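Local coordinates for antiterminator Q protein (Enterobacteria phage SfI, PDB 6JNY) that probably acts as a transcription antitermination factor that works on RNA polymerase to let it read through terminators, at residues Gly24-Ser29 and Pro56-Asp61; Ser38-Phe43 and Ile83-Tyr88. All blocks are in the same frame, centred on the assembly; numbering follows the deposited sequence.

Contact 1 of 2, residues Gly24-Ser29 and Pro56-Asp61; sequences GAWVYS and PMCNDD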
loop_
_atom_site.group_PDB
_atom_site.type_symbol
_atom_site.label_atom_id
_atom_site.label_comp_id
_atom_site.label_asym_id
_atom_site.label_seq_id
_atom_site.Cartn_x
_atom_site.Cartn_y
_atom_site.Cartn_z
ATOM N N GLY A 24 -5.561 4.998 -6.583
ATOM C CA GLY A 24 -4.900 5.941 -5.713
ATOM C C GLY A 24 -5.242 7.371 -6.077
ATOM O O GLY A 24 -5.472 8.205 -5.201
ATOM N N ALA A 25 -5.326 7.659 -7.375
ATOM C CA ALA A 25 -5.696 9.008 -7.802
ATOM C C ALA A 25 -7.147 9.307 -7.446
ATOM O O ALA A 25 -7.486 10.436 -7.050
ATOM C CB ALA A 25 -5.468 9.140 -9.306
ATOM N N TRP A 26 -8.013 8.304 -7.561
ATOM C CA TRP A 26 -9.415 8.463 -7.182
ATOM C C TRP A 26 -9.546 8.736 -5.687
ATOM O O TRP A 26 -10.277 9.644 -5.271
ATOM C CB TRP A 26 -10.178 7.210 -7.599
ATOM C CG TRP A 26 -11.634 7.219 -7.337
ATOM C CD1 TRP A 26 -12.605 7.772 -8.120
ATOM C CD2 TRP A 26 -12.303 6.619 -6.226
ATOM N NE1 TRP A 26 -13.839 7.566 -7.551
ATOM C CE2 TRP A 26 -13.681 6.860 -6.388
ATOM C CE3 TRP A 26 -11.867 5.910 -5.099
ATOM C CZ2 TRP A 26 -14.630 6.408 -5.470
ATOM C CZ3 TRP A 26 -12.807 5.469 -4.189
ATOM C CH2 TRP A 26 -14.174 5.711 -4.381
ATOM N N VAL A 27 -8.831 7.970 -4.858
ATOM C CA VAL A 27 -8.839 8.218 -3.416
ATOM C C VAL A 27 -8.324 9.620 -3.106
ATOM O O VAL A 27 -8.917 10.360 -2.305
ATOM C CB VAL A 27 -8.003 7.150 -2.691
ATOM C CG1 VAL A 27 -7.741 7.548 -1.254
ATOM C CG2 VAL A 27 -8.699 5.799 -2.755
ATOM N N TYR A 28 -7.202 10.002 -3.724
ATOM C CA TYR A 28 -6.570 11.282 -3.415
ATOM C C TYR A 28 -7.478 12.453 -3.763
ATOM O O TYR A 28 -7.348 13.534 -3.177
ATOM C CB TYR A 28 -5.242 11.403 -4.161
ATOM C CG TYR A 28 -4.296 12.458 -3.630
ATOM C CD1 TYR A 28 -3.755 12.355 -2.352
ATOM C CD2 TYR A 28 -3.902 13.523 -4.424
ATOM C CE1 TYR A 28 -2.876 13.303 -1.873
ATOM C CE2 TYR A 28 -3.022 14.485 -3.951
ATOM C CZ TYR A 28 -2.509 14.362 -2.677
ATOM O OH TYR A 28 -1.634 15.311 -2.201
ATOM N N SER A 29 -8.385 12.258 -4.713
ATOM C CA SER A 29 -9.345 13.290 -5.082
ATOM C C SER A 29 -10.475 13.426 -4.077
ATOM O O SER A 29 -11.315 14.325 -4.234
ATOM C CB SER A 29 -9.926 12.980 -6.456
ATOM O OG SER A 29 -10.996 12.066 -6.357
ATOM N N PRO A 56 -5.010 10.389 -14.125
ATOM C CA PRO A 56 -6.202 9.641 -14.519
ATOM C C PRO A 56 -6.670 8.794 -13.350
ATOM O O PRO A 56 -5.865 8.281 -12.566
ATOM C CB PRO A 56 -5.708 8.773 -15.679
ATOM C CG PRO A 56 -4.244 8.642 -15.459
ATOM C CD PRO A 56 -3.788 9.898 -14.784
ATOM N N MET A 57 -7.986 8.678 -13.224
ATOM C CA MET A 57 -8.582 7.930 -12.130
ATOM C C MET A 57 -9.640 6.989 -12.672
ATOM O O MET A 57 -10.170 7.174 -13.770
ATOM C CB MET A 57 -9.174 8.862 -11.064
ATOM C CG MET A 57 -10.298 9.744 -11.568
ATOM S SD MET A 57 -11.099 10.627 -10.215
ATOM C CE MET A 57 -9.765 11.633 -9.627
ATOM N N CYS A 58 -9.929 5.952 -11.892
ATOM C CA CYS A 58 -10.992 5.037 -12.254
ATOM C C CYS A 58 -12.342 5.700 -12.006
ATOM O O CYS A 58 -12.422 6.801 -11.454
ATOM C CB CYS A 58 -10.880 3.757 -11.428
ATOM S SG CYS A 58 -10.757 4.070 -9.651
ATOM N N ASN A 59 -13.407 5.020 -12.426
ATOM C CA ASN A 59 -14.757 5.487 -12.145
ATOM C C ASN A 59 -15.124 5.172 -10.695
ATOM O O ASN A 59 -14.368 4.524 -9.961
ATOM C CB ASN A 59 -15.748 4.954 -13.180
ATOM C CG ASN A 59 -15.904 3.444 -13.132
ATOM O OD1 ASN A 59 -15.660 2.812 -12.108
ATOM N ND2 ASN A 59 -16.324 2.860 -14.245
ATOM N N ASP A 60 -16.307 5.629 -10.274
ATOM C CA ASP A 60 -16.686 5.522 -8.868
ATOM C C ASP A 60 -16.972 4.081 -8.468
ATOM O O ASP A 60 -16.639 3.668 -7.353
ATOM C CB ASP A 60 -17.906 6.396 -8.582
ATOM C CG ASP A 60 -17.569 7.873 -8.548
ATOM O OD1 ASP A 60 -16.388 8.240 -8.710
ATOM O OD2 ASP A 60 -18.505 8.683 -8.359
ATOM N N ASP A 61 -17.609 3.309 -9.346
ATOM C CA ASP A 61 -17.884 1.911 -9.020
ATOM C C ASP A 61 -16.586 1.150 -8.806
ATOM O O ASP A 61 -16.440 0.402 -7.832
ATOM C CB ASP A 61 -18.716 1.252 -10.122
ATOM C CG ASP A 61 -20.168 1.704 -10.115
ATOM O OD1 ASP A 61 -20.575 2.425 -9.178
ATOM O OD2 ASP A 61 -20.900 1.337 -11.055
#

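Contact 2 of 2, residues Ser38-Phe43 and Ile83-Tyr88; sequences SVIAKF and ILLSYY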
loop_
_atom_site.group_PDB
_atom_site.type_symbol
_atom_site.label_atom_id
_atom_site.label_comp_id
_atom_site.label_asym_id
_atom_site.label_seq_id
_atom_site.Cartn_x
_atom_site.Cartn_y
_atom_site.Cartn_z
ATOM N N SER A 38 -11.772 3.734 7.759
ATOM C CA SER A 38 -11.234 4.731 8.674
ATOM C C SER A 38 -9.761 5.013 8.405
ATOM O O SER A 38 -9.314 6.155 8.568
ATOM C CB SER A 38 -11.457 4.306 10.126
ATOM O OG SER A 38 -10.889 3.038 10.384
ATOM N N VAL A 39 -8.991 4.004 7.989
ATOM C CA VAL A 39 -7.575 4.232 7.704
ATOM C C VAL A 39 -7.418 5.203 6.542
ATOM O O VAL A 39 -6.647 6.167 6.613
ATOM C CB VAL A 39 -6.839 2.905 7.440
ATOM C CG1 VAL A 39 -5.422 3.187 7.001
ATOM C CG2 VAL A 39 -6.823 2.024 8.684
ATOM N N ILE A 40 -8.149 4.963 5.450
ATOM C CA ILE A 40 -8.056 5.863 4.301
ATOM C C ILE A 40 -8.553 7.256 4.664
ATOM O O ILE A 40 -7.932 8.261 4.300
ATOM C CB ILE A 40 -8.778 5.281 3.074
ATOM C CG1 ILE A 40 -8.126 3.959 2.658
ATOM C CG2 ILE A 40 -8.739 6.271 1.914
ATOM C CD1 ILE A 40 -8.890 3.216 1.608
ATOM N N ALA A 41 -9.667 7.337 5.400
ATOM C CA ALA A 41 -10.200 8.634 5.816
ATOM C C ALA A 41 -9.201 9.398 6.676
ATOM O O ALA A 41 -8.970 10.595 6.463
ATOM C CB ALA A 41 -11.520 8.435 6.559
ATOM N N LYS A 42 -8.589 8.722 7.654
ATOM C CA LYS A 42 -7.570 9.370 8.476
ATOM C C LYS A 42 -6.377 9.803 7.636
ATOM O O LYS A 42 -5.814 10.883 7.854
ATOM C CB LYS A 42 -7.107 8.434 9.592
ATOM C CG LYS A 42 -6.107 9.065 10.548
ATOM C CD LYS A 42 -5.928 8.228 11.806
ATOM C CE LYS A 42 -5.167 8.998 12.874
ATOM N NZ LYS A 42 -5.929 10.200 13.327
ATOM N N PHE A 43 -5.965 8.965 6.680
ATOM C CA PHE A 43 -4.850 9.333 5.817
ATOM C C PHE A 43 -5.167 10.599 5.036
ATOM O O PHE A 43 -4.328 11.504 4.927
ATOM C CB PHE A 43 -4.527 8.170 4.868
ATOM C CG PHE A 43 -3.407 8.466 3.913
ATOM C CD1 PHE A 43 -2.097 8.191 4.257
ATOM C CD2 PHE A 43 -3.669 9.016 2.670
ATOM C CE1 PHE A 43 -1.066 8.469 3.377
ATOM C CE2 PHE A 43 -2.638 9.304 1.791
ATOM C CZ PHE A 43 -1.342 9.021 2.146
ATOM N N ILE A 83 1.885 2.912 4.023
ATOM C CA ILE A 83 2.894 2.969 2.971
ATOM C C ILE A 83 2.250 2.807 1.602
ATOM O O ILE A 83 2.612 3.498 0.643
ATOM C CB ILE A 83 3.994 1.927 3.240
ATOM C CG1 ILE A 83 4.902 2.406 4.374
ATOM C CG2 ILE A 83 4.794 1.630 1.982
ATOM C CD1 ILE A 83 5.766 1.327 4.955
ATOM N N LEU A 84 1.290 1.883 1.487
ATOM C CA LEU A 84 0.549 1.733 0.247
ATOM C C LEU A 84 -0.145 3.029 -0.151
ATOM O O LEU A 84 -0.126 3.412 -1.327
ATOM C CB LEU A 84 -0.486 0.610 0.404
ATOM C CG LEU A 84 -1.247 0.181 -0.849
ATOM C CD1 LEU A 84 -0.358 -0.653 -1.747
ATOM C CD2 LEU A 84 -2.513 -0.618 -0.474
ATOM N N LEU A 85 -0.772 3.712 0.819
ATOM C CA LEU A 85 -1.467 4.966 0.521
ATOM C C LEU A 85 -0.494 6.085 0.149
ATOM O O LEU A 85 -0.759 6.842 -0.788
ATOM C CB LEU A 85 -2.367 5.370 1.696
ATOM C CG LEU A 85 -3.608 4.476 1.886
ATOM C CD1 LEU A 85 -4.259 4.733 3.249
ATOM C CD2 LEU A 85 -4.600 4.684 0.770
ATOM N N SER A 86 0.648 6.168 0.836
ATOM C CA SER A 86 1.671 7.147 0.457
ATOM C C SER A 86 2.089 6.959 -0.996
ATOM O O SER A 86 2.131 7.917 -1.773
ATOM C CB SER A 86 2.879 7.029 1.380
ATOM O OG SER A 86 2.556 7.450 2.696
ATOM N N TYR A 87 2.346 5.713 -1.399
ATOM C CA TYR A 87 2.840 5.464 -2.749
ATOM C C TYR A 87 1.752 5.683 -3.795
ATOM O O TYR A 87 1.978 6.352 -4.809
ATOM C CB TYR A 87 3.382 4.036 -2.827
ATOM C CG TYR A 87 4.066 3.687 -4.125
ATOM C CD1 TYR A 87 3.501 2.756 -4.990
ATOM C CD2 TYR A 87 5.299 4.225 -4.461
ATOM C CE1 TYR A 87 4.129 2.400 -6.168
ATOM C CE2 TYR A 87 5.926 3.880 -5.636
ATOM C CZ TYR A 87 5.350 2.967 -6.484
ATOM O OH TYR A 87 5.971 2.616 -7.656
ATOM N N TYR A 88 0.568 5.092 -3.591
ATOM C CA TYR A 88 -0.446 5.138 -4.639
ATOM C C TYR A 88 -1.359 6.353 -4.554
ATOM O O TYR A 88 -1.693 6.921 -5.592
ATOM C CB TYR A 88 -1.267 3.832 -4.669
ATOM C CG TYR A 88 -0.501 2.691 -5.275
ATOM C CD1 TYR A 88 -0.161 2.697 -6.617
ATOM C CD2 TYR A 88 -0.071 1.639 -4.485
ATOM C CE1 TYR A 88 0.550 1.645 -7.181
ATOM C CE2 TYR A 88 0.648 0.591 -5.031
ATOM C CZ TYR A 88 0.958 0.610 -6.378
ATOM O OH TYR A 88 1.664 -0.433 -6.925
#

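Contact 1 of 2, residues Gly24-Ser29 and Pro56-Asp61
The indole of W26 has the backbone O of N59 over one face, 3.9 Å above the ring plane and displaced toward the rim, while the carboxylate of D60 stands at its edge. The last turn of helix 10-28 here meets the loop 56-59 that leads into helix 60-74, where N59 is the N-cap and its OD1 caps the backbone N of D62. At the ring edge NE1 of W26 donates a nearly straight hydrogen bond to OD1 of D60 (2.9 Å, 172° at the hydrogen). The acceptor lies almost in the indole plane, but the N-H reaches OD1 from its anti side and out of the carboxylate plane, the two flat groups being turned 62° apart. Two sulfurs add sulfur-aromatic contacts, both oblique: SG of C58 sits 4.5 Å from the centre of the five-membered ring, and SD of M57 makes a Met-aromatic contact, 3.8 Å from CD1 of W26. CG of W26 is anti to the backbone N (chi1 -178°), beside the carbonyl carbon, and lies near SG of C58. Beyond the ring, CB of A25 packs against O of P56 at 3.4 Å. M57 crosses W26 at about a right angle, and the bend at its chi3 turns the methyl onto S29, CE of M57 a tight 3.4 Å from CB of S29; OG of S29 is hydrogen-bonded to O of W26.

Contact 2 of 2, residues Ser38-Phe43 and Ile83-Tyr88
L85, on helix 78-90, meets V39, I40 and F43 of helix 38-45 and carries most of the contact. Its CB lies 3.6 Å from the centre of the F43 ring and only 5° off the ring normal, a CH-pi contact made squarely over the face. The anti chi1 of F43 (179°) sets its CG beside CD1 of L85, and the two side chains slide past each other in opposite directions. Farther out, CD1 of L85 fits among three residues: it touches CB of F43 at 3.8 Å, CG1 of I40 at 4.0 Å and, more loosely, CG1 of V39 at 4.2 Å. CD2 also reaches CG1 of I40, whose side chain crosses that of L85 at about a right angle. W23 of helix 10-28 packs on L85 as well. Where the backbone passes on to S86, CZ of F43 rests 3.7 Å from the carbonyl carbon of L85. OG of S86 lies 3.8 Å from CE1 of F43 and is hydrogen-bonded to O of G82, one turn back. The axes of segments 38-43 and 83-88 come within 11.0 Å at a crossing angle of -52°, an apolar helix-helix crossing built on leucine and phenylalanine within a largely helical fold.

In the fold
Contacts 1 and 2 have centres about 13 Å apart and alternate along the chain: 24-29, 38-43, 56-61, then 83-88. Both belong to the region shared by the phage antitermination protein Q family. Contact 2 is the more central, about 8 Å from the centre of the chain against about 15 Å for contact 1. They meet directly where CG1 of V27, on helix 10-28, packs 3.6 Å from CG2 of I40, on helix 38-45. Helix 10-28 joins the two, turning W26 toward the start of helix 60-74 and V27 toward helix 38-45. Together the contacts tie four helices, 10-28, 38-45, 60-74 and 78-90, into one helical body, although residues 47-54, between helices 38-45 and 60-74, are not modelled.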